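Long-range contacts in spherulin-3A (Physarum polycephalum, PDB 1HDF), which serves as a calcium-binding structural protein of the beta/gamma-crystallin family, built as a single domain of two Greek key motifs: residues Ser48-Phe59 with Ile71-Leu82; Lys29-Phe37 with Ala90-Thr98. All coordinates share one frame; numbering follows the deposited sequence.

Contact 1. Residues Ser48-Phe59 with Ile71-Leu82; sequences SSVKVGPNTKAF and IRLEESSQVTDL. With CA (calcium ion), chain C.
The ring of Phe59 meets the aliphatic stem of Arg72 obliquely, its CE2 3.6 Å from Arg72 CB, while CG and CD of Arg72 run on past Phe59 CZ; the ring also packs on Ile95 of the second subunit. Arg72 suits this border because its methylenes serve the ring and its guanidinium reaches Gly68 and Phe66 of that subunit. The carboxylate of Glu74 lies well out of the guanidinium plane, with OE2 3.2 Å from Arg72 NE, so charge alone joins them. Glu75 turns its syn lone pair to Lys57, OE1 to NZ being 2.8 Å, and Glu74 OE1 adds a weaker bond to the same ammonium. A bend at chi2 (72°) lays the Lys57 chain alongside both acids, where NZ also bonds Asn67 of the second subunit. A methionine in place of Lys57 would probably leave Glu75 without its countercharge and weaken the tie to the neighbouring subunit.

On the opposite face, Leu73 bridges the two sheets of the Greek key sandwich: its CB lies on Ala58 CB in its own sheet, and its CD1 approaches Val50 CG1 of the other at 3.8 Å. Branched Val50 also touches Val79 and, through CG2, Leu82 CD1. Paired backbone bonds link Ala58 with Leu73 and Val50 with Val79, both antiparallel. At the far end Ser48 OG binds calcium at 2.3 Å and also bonds Asn88, the metal site completed by Lys19, Val46, Asp89 and waters. Apolar contacts thus join the sheets inside, whereas the network of two bases and two acids probably balances charge beside the subunit interface.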
loop_
_atom_site.group_PDB
_atom_site.type_symbol
_atom_site.label_atom_id
_atom_site.label_comp_id
_atom_site.label_asym_id
_atom_site.label_seq_id
_atom_site.Cartn_x
_atom_site.Cartn_y
_atom_site.Cartn_z
ATOM N N SER A 48 -1.620 7.175 -25.647
ATOM C CA SER A 48 -0.872 6.948 -26.873
ATOM C C SER A 48 0.646 7.001 -26.721
ATOM O O SER A 48 1.358 6.448 -27.552
ATOM C CB SER A 48 -1.331 7.944 -27.936
ATOM O OG SER A 48 -2.706 7.737 -28.220
ATOM N N SER A 49 1.133 7.674 -25.676
ATOM C CA SER A 49 2.571 7.772 -25.407
ATOM C C SER A 49 2.835 7.674 -23.899
ATOM O O SER A 49 1.976 8.015 -23.085
ATOM C CB SER A 49 3.155 9.079 -25.966
ATOM O OG SER A 49 2.601 10.217 -25.334
ATOM N N VAL A 50 4.029 7.213 -23.529
ATOM C CA VAL A 50 4.366 7.033 -22.118
ATOM C C VAL A 50 5.810 7.380 -21.743
ATOM O O VAL A 50 6.715 7.302 -22.566
ATOM C CB VAL A 50 4.117 5.558 -21.691
ATOM C CG1 VAL A 50 4.347 5.389 -20.189
ATOM C CG2 VAL A 50 2.714 5.134 -22.077
ATOM N N LYS A 51 6.006 7.753 -20.480
ATOM C CA LYS A 51 7.319 8.066 -19.940
ATOM C C LYS A 51 7.420 7.405 -18.569
ATOM O O LYS A 51 6.545 7.586 -17.720
ATOM C CB LYS A 51 7.506 9.574 -19.787
ATOM C CG LYS A 51 7.759 10.326 -21.074
ATOM C CD LYS A 51 7.992 11.794 -20.773
ATOM C CE LYS A 51 8.550 12.544 -21.982
ATOM N NZ LYS A 51 8.759 13.997 -21.674
ATOM N N VAL A 52 8.482 6.639 -18.349
ATOM C CA VAL A 52 8.677 5.964 -17.068
ATOM C C VAL A 52 9.918 6.522 -16.376
ATOM O O VAL A 52 10.995 6.636 -16.983
ATOM C CB VAL A 52 8.827 4.428 -17.246
ATOM C CG1 VAL A 52 8.752 3.739 -15.885
ATOM C CG2 VAL A 52 7.732 3.890 -18.163
ATOM N N GLY A 53 9.763 6.867 -15.099
ATOM C CA GLY A 53 10.865 7.441 -14.349
ATOM C C GLY A 53 11.990 6.487 -14.006
ATOM O O GLY A 53 11.895 5.285 -14.263
ATOM N N PRO A 54 13.085 7.003 -13.423
ATOM C CA PRO A 54 14.230 6.164 -13.047
ATOM C C PRO A 54 13.840 5.133 -11.991
ATOM O O PRO A 54 12.838 5.308 -11.285
ATOM C CB PRO A 54 15.256 7.179 -12.530
ATOM C CG PRO A 54 14.398 8.301 -12.007
ATOM C CD PRO A 54 13.337 8.417 -13.086
ATOM N N ASN A 55 14.628 4.060 -11.903
ATOM C CA ASN A 55 14.386 2.988 -10.942
ATOM C C ASN A 55 12.926 2.605 -10.858
ATOM O O ASN A 55 12.422 2.296 -9.779
ATOM C CB ASN A 55 14.870 3.399 -9.556
ATOM C CG ASN A 55 16.369 3.401 -9.455
ATOM O OD1 ASN A 55 16.930 3.438 -8.362
ATOM N ND2 ASN A 55 17.036 3.359 -10.604
ATOM N N THR A 56 12.248 2.620 -11.997
ATOM C CA THR A 56 10.835 2.290 -12.020
ATOM C C THR A 56 10.476 1.357 -13.169
ATOM O O THR A 56 11.038 1.447 -14.254
ATOM C CB THR A 56 9.980 3.571 -12.155
ATOM O OG1 THR A 56 10.320 4.492 -11.111
ATOM C CG2 THR A 56 8.500 3.233 -12.065
ATOM N N LYS A 57 9.542 0.450 -12.918
ATOM C CA LYS A 57 9.079 -0.451 -13.961
ATOM C C LYS A 57 7.598 -0.155 -14.104
ATOM O O LYS A 57 6.931 0.189 -13.125
ATOM C CB LYS A 57 9.261 -1.912 -13.560
ATOM C CG LYS A 57 10.124 -2.725 -14.509
ATOM C CD LYS A 57 11.586 -2.328 -14.398
ATOM C CE LYS A 57 12.489 -3.388 -14.999
ATOM N NZ LYS A 57 13.919 -3.094 -14.711
ATOM N N ALA A 58 7.084 -0.273 -15.319
ATOM C CA ALA A 58 5.673 -0.037 -15.551
ATOM C C ALA A 58 5.103 -1.182 -16.374
ATOM O O ALA A 58 5.703 -1.612 -17.358
ATOM C CB ALA A 58 5.479 1.275 -16.274
ATOM N N PHE A 59 3.952 -1.685 -15.952
ATOM C CA PHE A 59 3.287 -2.765 -16.662
ATOM C C PHE A 59 1.900 -2.280 -17.089
ATOM O O PHE A 59 1.030 -2.018 -16.255
ATOM C CB PHE A 59 3.182 -4.001 -15.764
ATOM C CG PHE A 59 4.519 -4.541 -15.313
ATOM C CD1 PHE A 59 5.203 -3.952 -14.254
ATOM C CD2 PHE A 59 5.104 -5.618 -15.968
ATOM C CE1 PHE A 59 6.458 -4.432 -13.852
ATOM C CE2 PHE A 59 6.355 -6.103 -15.575
ATOM C CZ PHE A 59 7.031 -5.504 -14.513
ATOM N N ILE A 71 2.679 -5.408 -21.521
ATOM C CA ILE A 71 4.120 -5.334 -21.734
ATOM C C ILE A 71 4.795 -4.602 -20.581
ATOM O O ILE A 71 4.175 -3.784 -19.892
ATOM C CB ILE A 71 4.497 -4.580 -23.037
ATOM C CG1 ILE A 71 4.037 -3.125 -22.952
ATOM C CG2 ILE A 71 3.904 -5.298 -24.258
ATOM C CD1 ILE A 71 4.631 -2.230 -24.023
ATOM N N ARG A 72 6.071 -4.903 -20.380
ATOM C CA ARG A 72 6.849 -4.266 -19.334
ATOM C C ARG A 72 7.589 -3.047 -19.880
ATOM O O ARG A 72 8.195 -3.108 -20.955
ATOM C CB ARG A 72 7.858 -5.262 -18.759
ATOM C CG ARG A 72 8.938 -4.628 -17.896
ATOM C CD ARG A 72 9.887 -5.692 -17.361
ATOM N NE ARG A 72 10.436 -6.500 -18.442
ATOM C CZ ARG A 72 11.004 -7.687 -18.270
ATOM N NH1 ARG A 72 11.101 -8.204 -17.051
ATOM N NH2 ARG A 72 11.459 -8.365 -19.317
ATOM N N LEU A 73 7.531 -1.936 -19.151
ATOM C CA LEU A 73 8.242 -0.728 -19.568
ATOM C C LEU A 73 9.408 -0.525 -18.611
ATOM O O LEU A 73 9.230 -0.527 -17.395
ATOM C CB LEU A 73 7.310 0.492 -19.572
ATOM C CG LEU A 73 6.190 0.423 -20.616
ATOM C CD1 LEU A 73 5.498 1.780 -20.708
ATOM C CD2 LEU A 73 6.764 0.012 -21.991
ATOM N N GLU A 74 10.599 -0.371 -19.173
ATOM C CA GLU A 74 11.828 -0.205 -18.401
ATOM C C GLU A 74 11.992 1.189 -17.807
ATOM O O GLU A 74 11.439 2.158 -18.314
ATOM C CB GLU A 74 13.032 -0.495 -19.303
ATOM C CG GLU A 74 13.014 -1.867 -19.938
ATOM C CD GLU A 74 13.082 -2.964 -18.903
ATOM O OE1 GLU A 74 13.908 -2.857 -17.986
ATOM O OE2 GLU A 74 12.327 -3.943 -18.993
ATOM N N GLU A 75 12.774 1.283 -16.739
ATOM C CA GLU A 75 13.034 2.564 -16.091
ATOM C C GLU A 75 13.578 3.562 -17.101
ATOM O O GLU A 75 14.207 3.179 -18.084
ATOM C CB GLU A 75 14.062 2.398 -14.968
ATOM C CG GLU A 75 15.359 1.730 -15.410
ATOM C CD GLU A 75 15.326 0.214 -15.259
ATOM O OE1 GLU A 75 14.242 -0.378 -15.425
ATOM O OE2 GLU A 75 16.389 -0.388 -14.984
ATOM N N SER A 76 13.333 4.842 -16.839
ATOM C CA SER A 76 13.810 5.931 -17.685
ATOM C C SER A 76 13.594 5.659 -19.167
ATOM O O SER A 76 14.492 5.863 -19.983
ATOM C CB SER A 76 15.301 6.175 -17.421
ATOM O OG SER A 76 15.565 6.376 -16.039
ATOM N N SER A 77 12.403 5.200 -19.523
ATOM C CA SER A 77 12.114 4.920 -20.918
ATOM C C SER A 77 10.872 5.671 -21.357
ATOM O O SER A 77 10.157 6.242 -20.542
ATOM C CB SER A 77 11.866 3.431 -21.119
ATOM O OG SER A 77 10.588 3.089 -20.615
ATOM N N GLN A 78 10.619 5.654 -22.658
ATOM C CA GLN A 78 9.442 6.294 -23.224
ATOM C C GLN A 78 9.106 5.726 -24.580
ATOM O O GLN A 78 9.989 5.300 -25.325
ATOM C CB GLN A 78 9.651 7.793 -23.367
ATOM C CG GLN A 78 11.081 8.190 -23.554
ATOM C CD GLN A 78 11.580 8.922 -22.351
ATOM O OE1 GLN A 78 10.997 9.938 -21.960
ATOM N NE2 GLN A 78 12.652 8.419 -21.737
ATOM N N VAL A 79 7.818 5.720 -24.892
ATOM C CA VAL A 79 7.336 5.235 -26.175
ATOM C C VAL A 79 6.481 6.370 -26.736
ATOM O O VAL A 79 5.474 6.757 -26.131
ATOM C CB VAL A 79 6.514 3.935 -26.004
ATOM C CG1 VAL A 79 5.642 4.027 -24.766
ATOM C CG2 VAL A 79 5.662 3.682 -27.243
ATOM N N THR A 80 6.905 6.919 -27.873
ATOM C CA THR A 80 6.199 8.046 -28.489
ATOM C C THR A 80 4.891 7.654 -29.152
ATOM O O THR A 80 4.022 8.493 -29.361
ATOM C CB THR A 80 7.061 8.755 -29.551
ATOM O OG1 THR A 80 7.261 7.874 -30.662
ATOM C CG2 THR A 80 8.404 9.153 -28.978
ATOM N N ASP A 81 4.761 6.380 -29.489
ATOM C CA ASP A 81 3.548 5.888 -30.128
ATOM C C ASP A 81 3.306 4.441 -29.693
ATOM O O ASP A 81 4.050 3.536 -30.076
ATOM C CB ASP A 81 3.703 5.966 -31.643
ATOM C CG ASP A 81 2.422 5.651 -32.376
ATOM O OD1 ASP A 81 1.632 4.827 -31.875
ATOM O OD2 ASP A 81 2.213 6.219 -33.465
ATOM N N LEU A 82 2.264 4.230 -28.897
ATOM C CA LEU A 82 1.941 2.897 -28.396
ATOM C C LEU A 82 1.460 1.901 -29.451
ATOM O O LEU A 82 1.304 0.716 -29.156
ATOM C CB LEU A 82 0.903 2.997 -27.269
ATOM C CG LEU A 82 1.455 3.391 -25.894
ATOM C CD1 LEU A 82 0.322 3.631 -24.912
ATOM C CD2 LEU A 82 2.356 2.284 -25.390
HETATM CA CA CA C . -4.841 8.426 -27.778
HETATM O O HOH W 1 10.946 9.107 -19.100
HETATM O O HOH W 2 16.672 4.046 -13.955
HETATM O O HOH W 3 -7.206 9.194 -27.773
HETATM O O HOH W 4 -4.935 8.822 -30.381
#

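Contact 2. Residues Lys29-Phe37 with Ala90-Thr98; sequences KVTGNVYDF and AISSMIVAT. With CA (calcium ion), chain D.
Phe37 packs against the backbone of Ser92 and Ser93 where the short, weakly bonded strand about Val34, outermost in its sheet within this chain, pairs antiparallel with strand 93-98 in the Greek key beta-sandwich of the crystallin family. This end is tight. Ser93 N sits 3.5 Å above one ring face, offset toward the rim; Ile91 CG2 comes obliquely to CE2 at 3.5 Å, and selenomethionine Met94 sets its CB by CZ. The Phe37 N-H points almost straight at Ser92 O (175°), from above the carbonyl plane. A large flat ring suits a place lined by backbone and branched aliphatics. Met94 CG stands anti to the backbone N (chi1 176°), and the bend at chi3 brings CE tip to tip with Val30 CG1, 3.5 Å away, in the interior between the sheets. Ser92 OG, also bonded to Asn44, and Ala90 O bind a calcium ion, which Asp45, Lys62 and waters complete.

Toward Gly32 the pairing loosens. Positive phi favours glycine here, and its carbonyl receives merely a weak bond from Val96 N. Asparagine, whose short side chain brings its amide oxygen to the neighbouring strand, probably compensates: Asn33 OD1 takes the same Val96 N-H in its carbonyl plane at 3.0 Å, while water 5 lies 2.7 Å from Asn33 OD1.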
loop_
_atom_site.group_PDB
_atom_site.type_symbol
_atom_site.label_atom_id
_atom_site.label_comp_id
_atom_site.label_asym_id
_atom_site.label_seq_id
_atom_site.Cartn_x
_atom_site.Cartn_y
_atom_site.Cartn_z
ATOM N N LYS A 29 -0.161 11.891 -14.297
ATOM C CA LYS A 29 0.976 11.384 -13.555
ATOM C C LYS A 29 0.400 10.276 -12.689
ATOM O O LYS A 29 -0.575 10.483 -11.964
ATOM C CB LYS A 29 1.599 12.464 -12.667
ATOM C CG LYS A 29 2.609 11.894 -11.674
ATOM C CD LYS A 29 3.670 12.903 -11.262
ATOM C CE LYS A 29 3.093 14.030 -10.420
ATOM N NZ LYS A 29 4.156 15.015 -10.042
ATOM N N VAL A 30 0.995 9.097 -12.778
ATOM C CA VAL A 30 0.533 7.961 -12.002
ATOM C C VAL A 30 1.641 7.383 -11.136
ATOM O O VAL A 30 2.800 7.351 -11.536
ATOM C CB VAL A 30 0.036 6.830 -12.918
ATOM C CG1 VAL A 30 -0.375 5.629 -12.079
ATOM C CG2 VAL A 30 -1.124 7.315 -13.768
ATOM N N THR A 31 1.276 6.940 -9.943
ATOM C CA THR A 31 2.212 6.302 -9.026
ATOM C C THR A 31 1.412 5.126 -8.476
ATOM O O THR A 31 0.186 5.103 -8.586
ATOM C CB THR A 31 2.609 7.212 -7.853
ATOM O OG1 THR A 31 1.463 7.432 -7.029
ATOM C CG2 THR A 31 3.143 8.552 -8.356
ATOM N N GLY A 32 2.093 4.154 -7.885
ATOM C CA GLY A 32 1.385 3.006 -7.358
ATOM C C GLY A 32 0.698 2.279 -8.497
ATOM O O GLY A 32 1.132 2.381 -9.647
ATOM N N ASN A 33 -0.377 1.561 -8.194
ATOM C CA ASN A 33 -1.096 0.815 -9.216
ATOM C C ASN A 33 -2.510 1.335 -9.444
ATOM O O ASN A 33 -3.120 1.930 -8.564
ATOM C CB ASN A 33 -1.171 -0.663 -8.829
ATOM C CG ASN A 33 0.166 -1.219 -8.396
ATOM O OD1 ASN A 33 1.208 -0.842 -8.928
ATOM N ND2 ASN A 33 0.143 -2.133 -7.431
ATOM N N VAL A 34 -3.020 1.105 -10.643
ATOM C CA VAL A 34 -4.371 1.515 -10.995
ATOM C C VAL A 34 -4.984 0.312 -11.694
ATOM O O VAL A 34 -4.655 0.040 -12.849
ATOM C CB VAL A 34 -4.358 2.729 -11.951
ATOM C CG1 VAL A 34 -5.792 3.098 -12.363
ATOM C CG2 VAL A 34 -3.672 3.913 -11.271
ATOM N N TYR A 35 -5.861 -0.409 -10.995
ATOM C CA TYR A 35 -6.477 -1.617 -11.557
ATOM C C TYR A 35 -7.616 -1.381 -12.529
ATOM O O TYR A 35 -8.113 -2.326 -13.144
ATOM C CB TYR A 35 -6.934 -2.562 -10.439
ATOM C CG TYR A 35 -8.030 -2.014 -9.554
ATOM C CD1 TYR A 35 -9.366 -2.036 -9.960
ATOM C CD2 TYR A 35 -7.730 -1.465 -8.309
ATOM C CE1 TYR A 35 -10.380 -1.523 -9.140
ATOM C CE2 TYR A 35 -8.730 -0.946 -7.485
ATOM C CZ TYR A 35 -10.049 -0.977 -7.899
ATOM O OH TYR A 35 -11.026 -0.472 -7.070
ATOM N N ASP A 36 -8.031 -0.128 -12.676
ATOM C CA ASP A 36 -9.102 0.201 -13.618
ATOM C C ASP A 36 -9.051 1.673 -14.013
ATOM O O ASP A 36 -9.478 2.548 -13.262
ATOM C CB ASP A 36 -10.477 -0.119 -13.028
ATOM C CG ASP A 36 -11.561 -0.192 -14.095
ATOM O OD1 ASP A 36 -11.351 0.331 -15.213
ATOM O OD2 ASP A 36 -12.633 -0.768 -13.816
ATOM N N PHE A 37 -8.518 1.930 -15.201
ATOM C CA PHE A 37 -8.399 3.281 -15.735
ATOM C C PHE A 37 -9.763 3.961 -15.839
ATOM O O PHE A 37 -9.857 5.163 -16.094
ATOM C CB PHE A 37 -7.724 3.229 -17.106
ATOM C CG PHE A 37 -6.226 3.183 -17.043
ATOM C CD1 PHE A 37 -5.575 2.589 -15.968
ATOM C CD2 PHE A 37 -5.463 3.743 -18.058
ATOM C CE1 PHE A 37 -4.180 2.558 -15.903
ATOM C CE2 PHE A 37 -4.070 3.717 -18.003
ATOM C CZ PHE A 37 -3.429 3.123 -16.920
ATOM N N ALA A 90 -5.816 1.622 -25.687
ATOM C CA ALA A 90 -6.345 0.345 -25.216
ATOM C C ALA A 90 -5.983 -0.037 -23.791
ATOM O O ALA A 90 -6.521 -1.011 -23.260
ATOM C CB ALA A 90 -5.915 -0.763 -26.164
ATOM N N ILE A 91 -5.077 0.712 -23.170
ATOM C CA ILE A 91 -4.662 0.403 -21.807
ATOM C C ILE A 91 -5.807 0.651 -20.839
ATOM O O ILE A 91 -6.476 1.685 -20.904
ATOM C CB ILE A 91 -3.438 1.245 -21.399
ATOM C CG1 ILE A 91 -2.263 0.915 -22.327
ATOM C CG2 ILE A 91 -3.054 0.952 -19.952
ATOM C CD1 ILE A 91 -1.042 1.765 -22.097
ATOM N N SER A 92 -6.038 -0.303 -19.943
ATOM C CA SER A 92 -7.126 -0.176 -18.987
ATOM C C SER A 92 -6.720 -0.412 -17.536
ATOM O O SER A 92 -7.556 -0.348 -16.639
ATOM C CB SER A 92 -8.262 -1.118 -19.376
ATOM O OG SER A 92 -8.731 -0.832 -20.688
ATOM N N SER A 93 -5.440 -0.697 -17.314
ATOM C CA SER A 93 -4.906 -0.901 -15.968
ATOM C C SER A 93 -3.383 -0.824 -16.053
ATOM O O SER A 93 -2.806 -0.963 -17.130
ATOM C CB SER A 93 -5.357 -2.248 -15.367
ATOM O OG SER A 93 -4.880 -3.363 -16.094
HETATM N N MSE A 94 -2.732 -0.596 -14.923
HETATM C CA MSE A 94 -1.291 -0.479 -14.934
HETATM C C MSE A 94 -0.702 -0.649 -13.544
HETATM O O MSE A 94 -1.327 -0.288 -12.552
HETATM C CB MSE A 94 -0.906 0.889 -15.517
HETATM C CG MSE A 94 0.582 1.204 -15.507
HETATM SE SE MSE A 94 1.033 2.833 -16.475
HETATM C CE MSE A 94 0.559 4.118 -15.123
ATOM N N ILE A 95 0.496 -1.224 -13.493
ATOM C CA ILE A 95 1.233 -1.438 -12.250
ATOM C C ILE A 95 2.531 -0.635 -12.323
ATOM O O ILE A 95 3.277 -0.726 -13.306
ATOM C CB ILE A 95 1.602 -2.935 -12.042
ATOM C CG1 ILE A 95 0.353 -3.741 -11.682
ATOM C CG2 ILE A 95 2.631 -3.068 -10.934
ATOM C CD1 ILE A 95 0.589 -5.229 -11.557
ATOM N N VAL A 96 2.786 0.166 -11.297
ATOM C CA VAL A 96 4.006 0.963 -11.242
ATOM C C VAL A 96 4.796 0.449 -10.049
ATOM O O VAL A 96 4.343 0.552 -8.907
ATOM C CB VAL A 96 3.706 2.465 -11.040
ATOM C CG1 VAL A 96 5.008 3.243 -10.977
ATOM C CG2 VAL A 96 2.825 2.987 -12.175
ATOM N N ALA A 97 5.968 -0.118 -10.315
ATOM C CA ALA A 97 6.800 -0.670 -9.253
ATOM C C ALA A 97 8.205 -0.088 -9.266
ATOM O O ALA A 97 8.800 0.108 -10.328
ATOM C CB ALA A 97 6.857 -2.187 -9.379
ATOM N N THR A 98 8.734 0.180 -8.078
ATOM C CA THR A 98 10.067 0.755 -7.949
ATOM C C THR A 98 11.048 -0.168 -7.243
ATOM O O THR A 98 10.666 -1.169 -6.640
ATOM C CB THR A 98 10.035 2.067 -7.157
ATOM O OG1 THR A 98 9.762 1.786 -5.775
ATOM C CG2 THR A 98 8.957 2.996 -7.713
HETATM CA CA CA D . -8.876 -1.617 -22.921
HETATM O O HOH W 5 3.346 -1.321 -7.267
HETATM O O HOH W 6 -10.511 -3.765 -22.473
HETATM O O HOH W 7 -11.486 -1.424 -22.611
HETATM O O HOH W 8 -9.148 -2.536 -25.530
#

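How the contacts relate
The two contacts share the four-stranded sheet, in which strand 56-61 of contact 1 lies beside strand 93-98 of contact 2; probable hydrogen bonds run from Lys57 N to Ala97 O and from Phe59 N to Ile95 O. Along the chain contact 1 is nested within the loop that contact 2 closes. Both reach across between the sheets. Contact 2 is the more buried and combines aromatic and aliphatic packing with backbone hydrogen bonds and an asparagine amide, with no salt bridge across it, whereas contact 1 is partly buried, pairing an apolar inner side with charged groups nearer the surface. Each contributes to a different calcium site, and both touch the second subunit.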